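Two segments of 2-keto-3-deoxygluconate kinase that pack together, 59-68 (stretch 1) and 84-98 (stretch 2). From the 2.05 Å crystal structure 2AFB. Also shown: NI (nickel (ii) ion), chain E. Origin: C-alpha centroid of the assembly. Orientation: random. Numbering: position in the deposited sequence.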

ATOM      1  N   LEU A  59       4.927  22.647  25.474  1.00 28.81           N
ATOM      2  CA  LEU A  59       4.975  22.519  26.949  1.00 29.13           C
ATOM      3  C   LEU A  59       5.600  21.172  27.339  1.00 27.12           C
ATOM      4  O   LEU A  59       5.920  20.375  26.485  1.00 27.41           O
ATOM      5  CB  LEU A  59       3.575  22.612  27.572  1.00 27.90           C
ATOM      6  CG  LEU A  59       2.705  23.821  27.206  1.00 29.12           C
ATOM      7  CD1 LEU A  59       1.529  23.886  28.148  1.00 29.58           C
ATOM      8  CD2 LEU A  59       3.464  25.097  27.264  1.00 26.10           C
ATOM      9  N   ASP A  60       5.801  20.946  28.629  1.00 29.52           N
ATOM     10  CA  ASP A  60       6.388  19.690  29.110  1.00 28.26           C
ATOM     11  C   ASP A  60       5.266  18.799  29.569  1.00 25.90           C
ATOM     12  O   ASP A  60       4.858  18.821  30.714  1.00 28.96           O
ATOM     13  CB  ASP A  60       7.363  19.928  30.242  1.00 29.52           C
ATOM     14  CG  ASP A  60       8.605  20.661  29.788  1.00 30.10           C
ATOM     15  OD1 ASP A  60       8.936  20.655  28.576  1.00 23.28           O
ATOM     16  OD2 ASP A  60       9.237  21.245  30.669  1.00 34.15           O
ATOM     17  N   ALA A  61       4.776  18.022  28.641  1.00 24.00           N
ATOM     18  CA  ALA A  61       3.628  17.172  28.847  1.00 23.62           C
ATOM     19  C   ALA A  61       4.097  15.786  29.225  1.00 24.34           C
ATOM     20  O   ALA A  61       4.904  15.193  28.517  1.00 24.64           O
ATOM     21  CB  ALA A  61       2.797  17.136  27.600  1.00 23.05           C
ATOM     22  N   TYR A  62       3.622  15.289  30.355  1.00 24.39           N
ATOM     23  CA  TYR A  62       3.909  13.895  30.742  1.00 26.96           C
ATOM     24  C   TYR A  62       2.604  13.145  30.721  1.00 27.07           C
ATOM     25  O   TYR A  62       1.593  13.642  31.213  1.00 27.30           O
ATOM     26  CB  TYR A  62       4.484  13.795  32.141  1.00 26.46           C
ATOM     27  CG  TYR A  62       5.790  14.489  32.338  1.00 24.72           C
ATOM     28  CD1 TYR A  62       5.863  15.867  32.407  1.00 28.31           C
ATOM     29  CD2 TYR A  62       6.969  13.756  32.509  1.00 26.90           C
ATOM     30  CE1 TYR A  62       7.097  16.512  32.598  1.00 22.45           C
ATOM     31  CE2 TYR A  62       8.195  14.391  32.722  1.00 24.69           C
ATOM     32  CZ  TYR A  62       8.240  15.770  32.762  1.00 30.77           C
ATOM     33  OH  TYR A  62       9.448  16.407  32.971  1.00 33.44           O
ATOM     34  N   PHE A  63       2.630  11.943  30.173  1.00 27.31           N
ATOM     35  CA  PHE A  63       1.463  11.089  30.213  1.00 28.10           C
ATOM     36  C   PHE A  63       1.748   9.953  31.183  1.00 26.01           C
ATOM     37  O   PHE A  63       2.771   9.276  31.089  1.00 27.17           O
ATOM     38  CB  PHE A  63       1.168  10.517  28.833  1.00 25.83           C
ATOM     39  CG  PHE A  63      -0.002   9.584  28.795  1.00 24.77           C
ATOM     40  CD1 PHE A  63      -1.236  10.019  29.186  1.00 29.16           C
ATOM     41  CD2 PHE A  63       0.126   8.279  28.302  1.00 20.74           C
ATOM     42  CE1 PHE A  63      -2.333   9.192  29.143  1.00 25.77           C
ATOM     43  CE2 PHE A  63      -0.958   7.454  28.239  1.00 24.07           C
ATOM     44  CZ  PHE A  63      -2.213   7.918  28.655  1.00 28.75           C
ATOM     45  N   VAL A  64       0.818   9.749  32.106  1.00 26.51           N
ATOM     46  CA  VAL A  64       0.962   8.729  33.113  1.00 27.03           C
ATOM     47  C   VAL A  64       0.026   7.567  32.777  1.00 24.98           C
ATOM     48  O   VAL A  64      -1.159   7.765  32.599  1.00 23.44           O
ATOM     49  CB  VAL A  64       0.610   9.283  34.484  1.00 27.94           C
ATOM     50  CG1 VAL A  64       0.787   8.187  35.566  1.00 26.23           C
ATOM     51  CG2 VAL A  64       1.440  10.504  34.753  1.00 29.42           C
ATOM     52  N   THR A  65       0.576   6.365  32.718  1.00 28.88           N
ATOM     53  CA  THR A  65      -0.190   5.171  32.411  1.00 27.95           C
ATOM     54  C   THR A  65       0.649   3.934  32.776  1.00 28.48           C
ATOM     55  O   THR A  65       1.712   4.050  33.387  1.00 26.22           O
ATOM     56  CB  THR A  65      -0.663   5.125  30.926  1.00 28.27           C
ATOM     57  OG1 THR A  65      -1.742   4.203  30.813  1.00 24.33           O
ATOM     58  CG2 THR A  65       0.443   4.705  29.942  1.00 27.00           C
ATOM     59  N   LYS A  66       0.112   2.759  32.453  1.00 27.53           N
ATOM     60  CA  LYS A  66       0.819   1.490  32.543  1.00 25.44           C
ATOM     61  C   LYS A  66       0.690   0.822  31.178  1.00 27.32           C
ATOM     62  O   LYS A  66      -0.393   0.834  30.554  1.00 28.52           O
ATOM     63  CB  LYS A  66       0.233   0.588  33.684  1.00 28.14           C
ATOM     64  CG  LYS A  66       1.127  -0.551  34.050  1.00 20.11           C
ATOM     65  CD  LYS A  66       0.548  -1.421  35.112  1.00 27.08           C
ATOM     66  CE  LYS A  66       1.615  -2.361  35.739  1.00 26.03           C
ATOM     67  NZ  LYS A  66       1.005  -3.226  36.840  1.00 23.89           N
ATOM     68  N   LEU A  67       1.816   0.306  30.689  1.00 27.19           N
ATOM     69  CA  LEU A  67       1.856  -0.479  29.471  1.00 26.60           C
ATOM     70  C   LEU A  67       2.622  -1.750  29.694  1.00 24.78           C
ATOM     71  O   LEU A  67       3.528  -1.769  30.529  1.00 22.49           O
ATOM     72  CB  LEU A  67       2.561   0.303  28.359  1.00 25.32           C
ATOM     73  CG  LEU A  67       1.782   1.539  27.910  1.00 27.01           C
ATOM     74  CD1 LEU A  67       2.613   2.399  27.024  1.00 25.35           C
ATOM     75  CD2 LEU A  67       0.510   1.101  27.206  1.00 28.70           C
ATOM     76  N   PRO A  68       2.314  -2.796  28.905  1.00 25.41           N
ATOM     77  CA  PRO A  68       3.021  -4.056  29.071  1.00 28.63           C
ATOM     78  C   PRO A  68       4.413  -3.919  28.506  1.00 26.80           C
ATOM     79  O   PRO A  68       4.603  -3.151  27.604  1.00 25.57           O
ATOM     80  CB  PRO A  68       2.220  -5.028  28.200  1.00 28.47           C
ATOM     81  CG  PRO A  68       1.648  -4.165  27.137  1.00 27.93           C
ATOM     82  CD  PRO A  68       1.314  -2.876  27.822  1.00 25.80           C
TER
HETATM   83 NI    NI E 342      11.348  21.318  30.439  1.00 42.83          NI
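Stretch 2 (84-98) GVKTDYIARGGNRIG

Neighbouring parallel strands need not pair continuously, and in this kinase side chains fill out the contact both at the lapse and where pairing resumes. Stretch 2 runs alongside the extended strand of stretch 1 in the same direction, the two strand axes lying 13° apart. Pairing begins where Lys-86 N donates to Ala-61 O (2.8 Å), then lapses as a type I turn from Thr-87 to Ile-90 carries the chain outward; a water joins Phe-63 O, Lys-86 O and Tyr-89 N across the gap. It resumes with Ala-91 N to Thr-65 O (2.8 Å), Leu-67 N to Ala-91 O (3.0 Å) and Gly-93 N to Leu-67 O (3.0 Å).

Around the turn, Tyr-62, in the m rotamer, lays its ring between two neighbours: Lys-86 CB covers one face, 3.9 Å from the ring centroid, and Tyr-89 OH lies over the opposite face. Tyr-89, also m, brings CE2 to 3.3 Å from Tyr-62 CD2, although the slid rings barely overlap.

Further along, Arg-92 adopts m at chi1, chi2 and chi3. This folded course returns the guanidinium to stretch 1, where NH2 donates to Pro-68 O (2.9 Å). Leu-67, m then t, places CD1 4.1 Å from Ile-90 CG2 and CD2 4.0 Å from Ile-97 CG1. Lys-66 is instead fully extended, its CE passing 3.8 Å from Gly-93 C.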

ATOM      1  N   GLY A  84       6.528  14.329  21.253  1.00 29.64           N
ATOM      2  CA  GLY A  84       7.122  15.222  22.254  1.00 27.91           C
ATOM      3  C   GLY A  84       6.658  14.949  23.670  1.00 27.99           C
ATOM      4  O   GLY A  84       7.071  15.661  24.582  1.00 28.67           O
ATOM      5  N   VAL A  85       5.795  13.933  23.866  1.00 23.54           N
ATOM      6  CA  VAL A  85       5.274  13.639  25.187  1.00 25.32           C
ATOM      7  C   VAL A  85       6.364  12.918  25.954  1.00 26.07           C
ATOM      8  O   VAL A  85       7.034  12.069  25.401  1.00 29.04           O
ATOM      9  CB  VAL A  85       3.997  12.774  25.130  1.00 25.00           C
ATOM     10  CG1 VAL A  85       3.544  12.373  26.532  1.00 25.25           C
ATOM     11  CG2 VAL A  85       2.933  13.503  24.441  1.00 27.92           C
ATOM     12  N   LYS A  86       6.578  13.301  27.202  1.00 24.12           N
ATOM     13  CA  LYS A  86       7.577  12.650  28.074  1.00 28.58           C
ATOM     14  C   LYS A  86       6.975  11.401  28.749  1.00 29.57           C
ATOM     15  O   LYS A  86       5.853  11.430  29.218  1.00 31.17           O
ATOM     16  CB  LYS A  86       8.126  13.649  29.096  1.00 32.21           C
ATOM     17  CG  LYS A  86       8.434  15.016  28.469  1.00 33.78           C
ATOM     18  CD  LYS A  86       9.485  15.781  29.210  1.00 50.29           C
ATOM     19  CE  LYS A  86       9.792  17.127  28.550  1.00 47.33           C
ATOM     20  NZ  LYS A  86      10.334  16.954  27.192  1.00 46.67           N
ATOM     21  N   THR A  87       7.726  10.304  28.759  1.00 31.31           N
ATOM     22  CA  THR A  87       7.185   8.979  29.113  1.00 28.53           C
ATOM     23  C   THR A  87       7.764   8.486  30.423  1.00 28.78           C
ATOM     24  O   THR A  87       7.643   7.313  30.775  1.00 29.24           O
ATOM     25  CB  THR A  87       7.452   7.955  28.001  1.00 29.53           C
ATOM     26  OG1 THR A  87       8.803   8.053  27.570  1.00 27.68           O
ATOM     27  CG2 THR A  87       6.537   8.194  26.784  1.00 32.70           C
ATOM     28  N   ASP A  88       8.354   9.410  31.164  1.00 27.93           N
ATOM     29  CA  ASP A  88       9.069   9.098  32.399  1.00 30.03           C
ATOM     30  C   ASP A  88       8.212   8.379  33.392  1.00 29.26           C
ATOM     31  O   ASP A  88       8.721   7.592  34.139  1.00 29.70           O
ATOM     32  CB  ASP A  88       9.569  10.382  33.099  1.00 33.26           C
ATOM     33  CG  ASP A  88      10.488  11.220  32.216  1.00 38.90           C
ATOM     34  OD1 ASP A  88      10.267  11.307  30.973  1.00 43.91           O
ATOM     35  OD2 ASP A  88      11.429  11.798  32.770  1.00 51.42           O
ATOM     36  N   TYR A  89       6.922   8.698  33.450  1.00 27.53           N
ATOM     37  CA  TYR A  89       6.057   8.142  34.485  1.00 26.34           C
ATOM     38  C   TYR A  89       5.168   7.003  33.972  1.00 26.47           C
ATOM     39  O   TYR A  89       4.159   6.638  34.579  1.00 28.54           O
ATOM     40  CB  TYR A  89       5.211   9.235  35.108  1.00 28.21           C
ATOM     41  CG  TYR A  89       5.992  10.443  35.597  1.00 29.94           C
ATOM     42  CD1 TYR A  89       7.062  10.316  36.480  1.00 35.17           C
ATOM     43  CD2 TYR A  89       5.612  11.730  35.211  1.00 30.76           C
ATOM     44  CE1 TYR A  89       7.757  11.460  36.936  1.00 30.91           C
ATOM     45  CE2 TYR A  89       6.285  12.838  35.628  1.00 30.80           C
ATOM     46  CZ  TYR A  89       7.356  12.710  36.494  1.00 31.10           C
ATOM     47  OH  TYR A  89       7.990  13.853  36.908  1.00 33.44           O
ATOM     48  N   ILE A  90       5.521   6.433  32.830  1.00 27.87           N
ATOM     49  CA  ILE A  90       4.805   5.273  32.390  1.00 27.42           C
ATOM     50  C   ILE A  90       5.314   4.060  33.162  1.00 26.11           C
ATOM     51  O   ILE A  90       6.473   3.675  33.055  1.00 26.07           O
ATOM     52  CB  ILE A  90       4.937   5.085  30.911  1.00 28.00           C
ATOM     53  CG1 ILE A  90       4.250   6.286  30.219  1.00 30.25           C
ATOM     54  CG2 ILE A  90       4.331   3.727  30.522  1.00 31.37           C
ATOM     55  CD1 ILE A  90       4.232   6.198  28.768  1.00 30.15           C
ATOM     56  N   ALA A  91       4.421   3.465  33.947  1.00 27.90           N
ATOM     57  CA  ALA A  91       4.709   2.188  34.609  1.00 26.39           C
ATOM     58  C   ALA A  91       4.687   1.079  33.584  1.00 24.70           C
ATOM     59  O   ALA A  91       3.931   1.161  32.622  1.00 26.26           O
ATOM     60  CB  ALA A  91       3.699   1.945  35.715  1.00 29.68           C
ATOM     61  N   ARG A  92       5.541   0.069  33.750  1.00 26.15           N
ATOM     62  CA  ARG A  92       5.589  -1.079  32.842  1.00 28.11           C
ATOM     63  C   ARG A  92       5.275  -2.407  33.551  1.00 30.66           C
ATOM     64  O   ARG A  92       5.753  -2.676  34.673  1.00 32.42           O
ATOM     65  CB  ARG A  92       6.956  -1.156  32.143  1.00 29.36           C
ATOM     66  CG  ARG A  92       7.419   0.134  31.466  1.00 30.76           C
ATOM     67  CD  ARG A  92       6.447   0.670  30.375  1.00 34.01           C
ATOM     68  NE  ARG A  92       6.288  -0.281  29.297  1.00 33.53           N
ATOM     69  CZ  ARG A  92       6.985  -0.303  28.166  1.00 34.78           C
ATOM     70  NH1 ARG A  92       7.868   0.639  27.876  1.00 38.30           N
ATOM     71  NH2 ARG A  92       6.759  -1.275  27.278  1.00 36.32           N
ATOM     72  N   GLY A  93       4.450  -3.231  32.932  1.00 27.64           N
ATOM     73  CA  GLY A  93       4.011  -4.441  33.581  1.00 25.85           C
ATOM     74  C   GLY A  93       2.671  -4.855  33.041  1.00 28.46           C
ATOM     75  O   GLY A  93       2.132  -4.226  32.151  1.00 26.66           O
ATOM     76  N   GLY A  94       2.131  -5.932  33.588  1.00 28.95           N
ATOM     77  CA  GLY A  94       0.870  -6.501  33.111  1.00 30.06           C
ATOM     78  C   GLY A  94       1.024  -7.302  31.829  1.00 30.65           C
ATOM     79  O   GLY A  94       2.131  -7.442  31.294  1.00 29.58           O
ATOM     80  N   ASN A  95      -0.124  -7.695  31.279  1.00 30.92           N
ATOM     81  CA  ASN A  95      -0.207  -8.726  30.258  1.00 32.76           C
ATOM     82  C   ASN A  95      -0.436  -8.330  28.836  1.00 30.38           C
ATOM     83  O   ASN A  95       0.039  -9.008  27.942  1.00 35.57           O
ATOM     84  CB  ASN A  95      -1.273  -9.735  30.697  1.00 31.48           C
ATOM     85  CG  ASN A  95      -0.886 -10.391  31.957  1.00 38.58           C
ATOM     86  OD1 ASN A  95       0.267 -10.809  32.103  1.00 36.83           O
ATOM     87  ND2 ASN A  95      -1.783 -10.375  32.936  1.00 42.01           N
ATOM     88  N   ARG A  96      -1.176  -7.254  28.613  1.00 29.57           N
ATOM     89  CA  ARG A  96      -1.521  -6.817  27.274  1.00 26.64           C
ATOM     90  C   ARG A  96      -1.760  -5.309  27.259  1.00 27.75           C
ATOM     91  O   ARG A  96      -2.022  -4.691  28.302  1.00 26.59           O
ATOM     92  CB  ARG A  96      -2.796  -7.502  26.759  1.00 26.64           C
ATOM     93  CG  ARG A  96      -4.108  -7.039  27.426  1.00 21.76           C
ATOM     94  CD  ARG A  96      -5.271  -7.963  27.079  1.00 28.10           C
ATOM     95  NE  ARG A  96      -5.636  -7.880  25.666  1.00 27.91           N
ATOM     96  CZ  ARG A  96      -6.450  -6.966  25.156  1.00 26.74           C
ATOM     97  NH1 ARG A  96      -7.042  -6.046  25.926  1.00 28.55           N
ATOM     98  NH2 ARG A  96      -6.695  -6.975  23.869  1.00 29.72           N
ATOM     99  N   ILE A  97      -1.664  -4.757  26.063  1.00 22.94           N
ATOM    100  CA  ILE A  97      -2.179  -3.432  25.738  1.00 25.19           C
ATOM    101  C   ILE A  97      -3.615  -3.529  25.289  1.00 23.07           C
ATOM    102  O   ILE A  97      -4.028  -4.507  24.688  1.00 25.12           O
ATOM    103  CB  ILE A  97      -1.352  -2.720  24.666  1.00 24.48           C
ATOM    104  CG1 ILE A  97      -1.565  -1.197  24.742  1.00 24.62           C
ATOM    105  CG2 ILE A  97      -1.659  -3.247  23.253  1.00 29.10           C
ATOM    106  CD1 ILE A  97      -0.751  -0.365  23.711  1.00 28.29           C
ATOM    107  N   GLY A  98      -4.403  -2.542  25.660  1.00 23.51           N
ATOM    108  CA  GLY A  98      -5.761  -2.438  25.166  1.00 25.23           C
ATOM    109  C   GLY A  98      -5.760  -2.060  23.709  1.00 24.87           C
ATOM    110  O   GLY A  98      -4.803  -1.454  23.207  1.00 23.74           O
TER
HETATM  111  O   HOH W   1       6.398  17.567  26.363  1.00 27.38           O
HETATM  112  O   HOH W   2       5.187  10.200  31.695  1.00 23.78           O
HETATM  113  O   HOH W   3      12.098  21.459  32.841  1.00 30.19           O
HETATM  114  O   HOH W   4      12.317  19.576  29.038  1.00 29.67           O